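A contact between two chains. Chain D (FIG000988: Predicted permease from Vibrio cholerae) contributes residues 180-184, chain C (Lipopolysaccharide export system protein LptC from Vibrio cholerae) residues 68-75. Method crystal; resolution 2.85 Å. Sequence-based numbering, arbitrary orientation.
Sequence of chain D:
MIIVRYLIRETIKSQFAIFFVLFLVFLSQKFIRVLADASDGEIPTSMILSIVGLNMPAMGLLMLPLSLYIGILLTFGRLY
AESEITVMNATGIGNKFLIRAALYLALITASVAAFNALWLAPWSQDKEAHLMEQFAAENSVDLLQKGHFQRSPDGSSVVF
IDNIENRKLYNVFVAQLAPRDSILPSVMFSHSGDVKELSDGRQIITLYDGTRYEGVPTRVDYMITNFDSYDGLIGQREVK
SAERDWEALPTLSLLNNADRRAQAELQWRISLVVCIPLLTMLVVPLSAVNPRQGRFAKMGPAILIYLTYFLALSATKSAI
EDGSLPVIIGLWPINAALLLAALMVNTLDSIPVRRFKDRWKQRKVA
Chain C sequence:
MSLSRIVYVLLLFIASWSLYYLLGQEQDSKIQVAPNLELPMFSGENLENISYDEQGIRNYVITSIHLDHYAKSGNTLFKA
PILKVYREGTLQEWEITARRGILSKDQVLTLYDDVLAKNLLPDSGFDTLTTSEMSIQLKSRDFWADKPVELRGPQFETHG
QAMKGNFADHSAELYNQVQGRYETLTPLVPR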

# COMPACT_ATOMS: atom_id res chain seq x y z
N ARG D 180 18.78 25.56 -39.16
CA ARG D 180 17.95 26.66 -38.72
C ARG D 180 17.95 27.68 -39.86
O ARG D 180 18.36 27.37 -40.98
CB ARG D 180 18.45 27.20 -37.38
N ASP D 181 17.46 28.89 -39.59
CA ASP D 181 17.14 29.85 -40.65
C ASP D 181 18.24 29.94 -41.71
O ASP D 181 18.03 29.61 -42.88
CB ASP D 181 16.88 31.23 -40.05
N SER D 182 19.43 30.39 -41.31
CA SER D 182 20.52 30.56 -42.25
C SER D 182 21.80 29.86 -41.80
O SER D 182 22.83 29.98 -42.47
CB SER D 182 20.79 32.04 -42.53
OG SER D 182 20.97 32.76 -41.32
N ILE D 183 21.76 29.12 -40.68
CA ILE D 183 22.92 28.39 -40.19
C ILE D 183 22.88 26.97 -40.72
O ILE D 183 21.82 26.33 -40.80
CB ILE D 183 22.99 28.41 -38.65
CG1 ILE D 183 21.82 27.64 -38.06
CG2 ILE D 183 23.03 29.84 -38.12
CD1 ILE D 183 21.84 27.59 -36.57
N LEU D 184 24.05 26.46 -41.09
CA LEU D 184 24.17 25.14 -41.68
C LEU D 184 24.22 24.08 -40.59
O LEU D 184 24.57 24.36 -39.44
CB LEU D 184 25.43 25.07 -42.54
CG LEU D 184 25.53 26.16 -43.61
CD1 LEU D 184 26.84 26.05 -44.37
CD2 LEU D 184 24.35 26.04 -44.56
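Chain C 68-75: DHYAKSGN

The most unusual feature of this contact is a serine side chain directed into a turn of backbone: D:Ser182, with chi1 in the p well, carries its OG to 2.9 Å from C:Gly74 N and to 3.4 Å from C:Ser73 C. The approach to the amide has a poor angle and is not a hydrogen bond. D:Ser182 OG is also modelled 2.3 Å from C:Ala71 O, too short to be physical, and at 2.85 Å resolution nothing should rest on that value.

The general principle is that a tight turn can receive a neighbouring chain where a residue lacks a side chain. Chain C enters as a strand at C:Asp68 and C:His69, then passes through C:Ala71, C:Lys72 and C:Ser73 with negative phi and psi before reaching C:Gly74 at phi/psi 74/43. The loop is closed by its own backbone hydrogen bond, C:Tyr70 N to C:Asn75 O at 3.3 Å. Positive phi by itself favours glycine, and an ideal CB on C:Gly74 would point toward chain D and lie 2.9 Å from D:Ser182 OG as modelled, a clash. At this point of nearest CA approach, D:Ser182 CA and C:Gly74 CA are 5.1 Å apart.

Chain D meets this loop with an irregular segment, so the pairing is one of local packing rather than of strand with strand. D:Asp181 and D:Ser182 lie against the turn, the serine touching residues as far as C:Gly74, and D:Ile183 reaches back to C:His69 in the strand. D:Asp181 CB, where its modelled side chain stops, lies 3.2 Å from C:Ala71 O. D:Ile183 then places CG2 3.8 Å from C:Tyr70 O and 4.1 Å from C:Ala71 CA. D:Ile183 CG2 also sits over one face of the C:His69 ring, 4.0 Å from the ring centroid and 15° off the normal, a CH-pi contact.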

# COMPACT_ATOMS: atom_id res chain seq x y z
N ASP C 68 30.31 35.80 -33.07
CA ASP C 68 28.87 35.73 -32.82
C ASP C 68 28.17 35.38 -34.12
O ASP C 68 28.26 36.13 -35.10
CB ASP C 68 28.35 37.06 -32.26
CG ASP C 68 29.07 37.49 -30.99
OD1 ASP C 68 29.46 36.61 -30.19
OD2 ASP C 68 29.24 38.71 -30.78
N HIS C 69 27.48 34.24 -34.14
CA HIS C 69 26.75 33.77 -35.31
C HIS C 69 25.28 34.06 -35.14
O HIS C 69 24.70 33.73 -34.10
CB HIS C 69 26.96 32.27 -35.53
CG HIS C 69 26.78 31.82 -36.95
ND1 HIS C 69 27.24 30.60 -37.40
CD2 HIS C 69 26.22 32.43 -38.02
CE1 HIS C 69 26.95 30.48 -38.68
NE2 HIS C 69 26.33 31.58 -39.08
N TYR C 70 24.67 34.69 -36.14
CA TYR C 70 23.25 35.01 -36.09
C TYR C 70 22.46 34.11 -37.05
O TYR C 70 22.98 33.66 -38.07
CB TYR C 70 23.02 36.47 -36.42
CG TYR C 70 23.58 37.44 -35.41
CD1 TYR C 70 22.79 37.94 -34.39
CD2 TYR C 70 24.91 37.86 -35.48
CE1 TYR C 70 23.29 38.83 -33.47
CE2 TYR C 70 25.42 38.76 -34.55
CZ TYR C 70 24.61 39.24 -33.55
OH TYR C 70 25.10 40.13 -32.62
N ALA C 71 21.20 33.87 -36.71
CA ALA C 71 20.36 32.94 -37.46
C ALA C 71 19.52 33.60 -38.55
O ALA C 71 19.47 33.10 -39.67
CB ALA C 71 19.44 32.17 -36.51
N LYS C 72 18.85 34.72 -38.24
CA LYS C 72 17.90 35.30 -39.20
C LYS C 72 18.60 35.74 -40.49
O LYS C 72 18.09 35.49 -41.59
CB LYS C 72 17.16 36.48 -38.56
N SER C 73 19.76 36.39 -40.39
CA SER C 73 20.48 36.85 -41.57
C SER C 73 21.67 35.99 -41.95
O SER C 73 22.05 35.97 -43.13
CB SER C 73 20.96 38.30 -41.39
OG SER C 73 22.04 38.38 -40.46
N GLY C 74 22.28 35.29 -41.00
CA GLY C 74 23.50 34.57 -41.28
C GLY C 74 24.66 35.53 -41.41
O GLY C 74 25.47 35.41 -42.33
N ASN C 75 24.72 36.50 -40.51
CA ASN C 75 25.85 37.41 -40.42
C ASN C 75 26.65 37.04 -39.19
O ASN C 75 26.08 36.93 -38.09
CB ASN C 75 25.39 38.87 -40.37